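Local atomic coordinates of HdaB,HdaA (Adhesin), HUS-associated diffuse adherence (Escherichia coli, PDB entry 5D55), a protein that probably caps the tip of the enteroaggregative E. coli Hda (AAF/IV) pilus as its minor subunit, a chaperone-usher type pilin implicated in cell adhesion. Residues 27-33 against 106-112. Residues are numbered along the deposited sequence; the frame is centred on the assembly and turned at random.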
ATOM      1  N   HIS B  27      -8.061  23.330  27.182  1.00 29.16           N
ATOM      2  CA  HIS B  27      -7.220  24.183  26.352  1.00 32.01           C
ATOM      3  C   HIS B  27      -6.892  23.473  25.047  1.00 31.61           C
ATOM      4  O   HIS B  27      -6.771  22.248  25.009  1.00 29.08           O
ATOM      5  CB  HIS B  27      -5.916  24.522  27.087  1.00 33.80           C
ATOM      6  CG  HIS B  27      -6.072  25.532  28.182  1.00 36.50           C
ATOM      7  ND1 HIS B  27      -6.070  26.891  27.948  1.00 40.74           N
ATOM      8  CD2 HIS B  27      -6.201  25.383  29.523  1.00 37.95           C
ATOM      9  CE1 HIS B  27      -6.207  27.534  29.095  1.00 40.19           C
ATOM     10  NE2 HIS B  27      -6.281  26.643  30.066  1.00 40.03           N
ATOM     11  N   ASP B  28      -6.753  24.249  23.977  1.00 32.38           N
ATOM     12  CA  ASP B  28      -6.257  23.734  22.712  1.00 30.65           C
ATOM     13  C   ASP B  28      -4.946  22.978  22.951  1.00 28.98           C
ATOM     14  O   ASP B  28      -4.107  23.408  23.739  1.00 30.63           O
ATOM     15  CB  ASP B  28      -6.008  24.905  21.747  1.00 32.69           C
ATOM     16  CG  ASP B  28      -5.368  24.466  20.446  1.00 32.54           C
ATOM     17  OD1 ASP B  28      -6.112  24.119  19.504  1.00 33.93           O
ATOM     18  OD2 ASP B  28      -4.123  24.470  20.359  1.00 34.96           O
ATOM     19  N   GLY B  29      -4.773  21.854  22.272  1.00 28.12           N
ATOM     20  CA  GLY B  29      -3.538  21.092  22.398  1.00 27.12           C
ATOM     21  C   GLY B  29      -3.569  19.999  23.459  1.00 27.37           C
ATOM     22  O   GLY B  29      -2.692  19.134  23.474  1.00 26.04           O
ATOM     23  N   VAL B  30      -4.563  20.022  24.345  1.00 27.21           N
ATOM     24  CA  VAL B  30      -4.634  19.028  25.433  1.00 27.55           C
ATOM     25  C   VAL B  30      -4.735  17.611  24.852  1.00 24.96           C
ATOM     26  O   VAL B  30      -5.588  17.344  24.002  1.00 24.53           O
ATOM     27  CB  VAL B  30      -5.797  19.322  26.420  1.00 29.64           C
ATOM     28  CG1 VAL B  30      -6.082  18.125  27.317  1.00 30.81           C
ATOM     29  CG2 VAL B  30      -5.482  20.556  27.259  1.00 30.83           C
ATOM     30  N   LYS B  31      -3.858  16.718  25.310  1.00 24.32           N
ATOM     31  CA  LYS B  31      -3.771  15.360  24.760  1.00 23.85           C
ATOM     32  C   LYS B  31      -4.845  14.458  25.353  1.00 24.04           C
ATOM     33  O   LYS B  31      -4.922  14.289  26.579  1.00 24.98           O
ATOM     34  CB  LYS B  31      -2.375  14.770  24.994  1.00 24.89           C
ATOM     35  CG  LYS B  31      -1.254  15.504  24.266  1.00 27.21           C
ATOM     36  CD  LYS B  31       0.100  15.179  24.890  1.00 29.34           C
ATOM     37  CE  LYS B  31       1.254  15.633  24.002  1.00 30.69           C
ATOM     38  NZ  LYS B  31       2.566  15.295  24.656  1.00 35.45           N
ATOM     39  N   LEU B  32      -5.666  13.886  24.481  1.00 21.47           N
ATOM     40  CA  LEU B  32      -6.774  13.020  24.886  1.00 22.41           C
ATOM     41  C   LEU B  32      -6.486  11.532  24.638  1.00 21.82           C
ATOM     42  O   LEU B  32      -7.145  10.662  25.226  1.00 21.50           O
ATOM     43  CB  LEU B  32      -8.054  13.392  24.145  1.00 22.52           C
ATOM     44  CG  LEU B  32      -8.592  14.823  24.241  1.00 24.53           C
ATOM     45  CD1 LEU B  32      -9.738  14.962  23.285  1.00 25.81           C
ATOM     46  CD2 LEU B  32      -9.026  15.173  25.658  1.00 24.64           C
ATOM     47  N   ALA B  33      -5.523  11.263  23.756  1.00 21.73           N
ATOM     48  CA  ALA B  33      -5.042   9.899  23.462  1.00 22.77           C
ATOM     49  C   ALA B  33      -3.641   9.924  22.859  1.00 22.18           C
ATOM     50  O   ALA B  33      -3.249  10.907  22.223  1.00 21.88           O
ATOM     51  CB  ALA B  33      -6.006   9.170  22.525  1.00 21.00           C
ATOM     52  N   TYR B 106      -0.627  12.178  18.685  1.00 22.34           N
ATOM     53  CA  TYR B 106      -1.669  12.345  19.702  1.00 22.81           C
ATOM     54  C   TYR B 106      -3.006  12.758  19.099  1.00 24.40           C
ATOM     55  O   TYR B 106      -3.058  13.326  18.000  1.00 24.94           O
ATOM     56  CB  TYR B 106      -1.251  13.365  20.776  1.00 22.02           C
ATOM     57  CG  TYR B 106       0.110  13.093  21.382  1.00 22.88           C
ATOM     58  CD1 TYR B 106       0.242  12.290  22.509  1.00 22.59           C
ATOM     59  CD2 TYR B 106       1.265  13.629  20.811  1.00 22.40           C
ATOM     60  CE1 TYR B 106       1.500  12.023  23.056  1.00 24.60           C
ATOM     61  CE2 TYR B 106       2.511  13.382  21.342  1.00 23.81           C
ATOM     62  CZ  TYR B 106       2.626  12.574  22.470  1.00 25.03           C
ATOM     63  OH  TYR B 106       3.869  12.323  23.008  1.00 25.53           O
ATOM     64  N   ILE B 107      -4.088  12.445  19.809  1.00 22.66           N
ATOM     65  CA  ILE B 107      -5.362  13.086  19.554  1.00 22.60           C
ATOM     66  C   ILE B 107      -5.380  14.243  20.536  1.00 23.28           C
ATOM     67  O   ILE B 107      -5.169  14.051  21.743  1.00 22.85           O
ATOM     68  CB  ILE B 107      -6.581  12.154  19.822  1.00 23.81           C
ATOM     69  CG1 ILE B 107      -6.526  10.862  18.988  1.00 24.23           C
ATOM     70  CG2 ILE B 107      -7.908  12.924  19.639  1.00 22.86           C
ATOM     71  CD1 ILE B 107      -6.740  11.071  17.482  1.00 25.55           C
ATOM     72  N   GLU B 108      -5.561  15.453  20.017  1.00 23.46           N
ATOM     73  CA  GLU B 108      -5.540  16.650  20.859  1.00 23.64           C
ATOM     74  C   GLU B 108      -6.814  17.452  20.693  1.00 22.84           C
ATOM     75  O   GLU B 108      -7.444  17.412  19.637  1.00 22.77           O
ATOM     76  CB  GLU B 108      -4.337  17.529  20.530  1.00 25.50           C
ATOM     77  CG  GLU B 108      -2.988  16.850  20.799  1.00 29.20           C
ATOM     78  CD  GLU B 108      -1.800  17.770  20.574  1.00 31.25           C
ATOM     79  OE1 GLU B 108      -1.986  18.886  20.034  1.00 32.37           O
ATOM     80  OE2 GLU B 108      -0.676  17.374  20.946  1.00 32.99           O
ATOM     81  N   VAL B 109      -7.165  18.205  21.732  1.00 22.51           N
ATOM     82  CA  VAL B 109      -8.288  19.120  21.672  1.00 22.95           C
ATOM     83  C   VAL B 109      -7.954  20.215  20.654  1.00 23.97           C
ATOM     84  O   VAL B 109      -6.894  20.839  20.722  1.00 23.96           O
ATOM     85  CB  VAL B 109      -8.562  19.746  23.059  1.00 23.55           C
ATOM     86  CG1 VAL B 109      -9.693  20.737  22.972  1.00 23.91           C
ATOM     87  CG2 VAL B 109      -8.892  18.640  24.075  1.00 22.34           C
ATOM     88  N   ASP B 110      -8.862  20.434  19.715  1.00 25.55           N
ATOM     89  CA  ASP B 110      -8.631  21.409  18.641  1.00 27.76           C
ATOM     90  C   ASP B 110      -9.399  22.696  18.959  1.00 28.56           C
ATOM     91  O   ASP B 110     -10.595  22.799  18.686  1.00 30.26           O
ATOM     92  CB  ASP B 110      -9.048  20.798  17.301  1.00 29.87           C
ATOM     93  CG  ASP B 110      -8.673  21.670  16.098  1.00 34.08           C
ATOM     94  OD1 ASP B 110      -7.900  22.639  16.255  1.00 36.65           O
ATOM     95  OD2 ASP B 110      -9.163  21.380  14.989  1.00 37.17           O
ATOM     96  N   GLY B 111      -8.706  23.653  19.567  1.00 28.87           N
ATOM     97  CA  GLY B 111      -9.316  24.913  20.017  1.00 31.66           C
ATOM     98  C   GLY B 111      -9.864  24.824  21.438  1.00 31.10           C
ATOM     99  O   GLY B 111     -10.427  23.794  21.833  1.00 30.00           O
ATOM    100  N   ASN B 112      -9.694  25.894  22.212  1.00 32.15           N
ATOM    101  CA  ASN B 112     -10.236  25.958  23.581  1.00 32.39           C
ATOM    102  C   ASN B 112     -11.715  25.542  23.617  1.00 32.07           C
ATOM    103  O   ASN B 112     -12.526  26.076  22.856  1.00 34.05           O
ATOM    104  CB  ASN B 112     -10.095  27.371  24.150  1.00 33.80           C
ATOM    105  CG  ASN B 112      -8.666  27.725  24.549  1.00 35.14           C
ATOM    106  OD1 ASN B 112      -7.714  26.975  24.318  1.00 33.29           O
ATOM    107  ND2 ASN B 112      -8.515  28.905  25.146  1.00 37.41           N
TER
HETATM  108  O   HOH W   1      -0.124  19.368  23.307  1.00 28.42           O
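Ile107 stands opposite two residues, Leu32 and Ala33, in a classic beta bulge between antiparallel strands of the AfaD-like domain, in the HdaB part of this fusion. The evidence is two N-H groups converging on Ile107 O: Leu32 N donates a nearly straight hydrogen bond, Ala33 N a weak one at 3.5 Å. Ile107 N returns a hydrogen bond to Ala33 O. On the face that carries Lys31 and Glu108, Lys31 lies over the Tyr106 ring. Its chain, extended beyond CG, sets CE 3.5 Å from the ring centroid and only 3° off the normal, a CH-pi contact; NZ follows as a cation-pi partner. Leu32 instead packs CD2 on Val109 CG2 (3.8 Å), and Ile107, with Phe122 and Ile76 around it, meets the Ala33 methyl.

Beyond the bulge, Val109 N donates a hydrogen bond to Val30 O, and the type II turn from His27 to Val30 presents Gly29 N to Val109 O, hydrogen-bonded at 2.8 Å. With Asp28 CG anti to the backbone N (chi1 175°), OD1 accepts a hydrogen bond from Gly111 N through its anti lone pair, away from OD2. Arg77 forms salt bridges to OD1 of both Asp28 and Asp110, which probably eases repulsion between these carboxylates. Farthest from the bulge, Asp28 N donates to Asn112 OD1 at 2.9 Å, tilted 16° from the amide carbonyl plane.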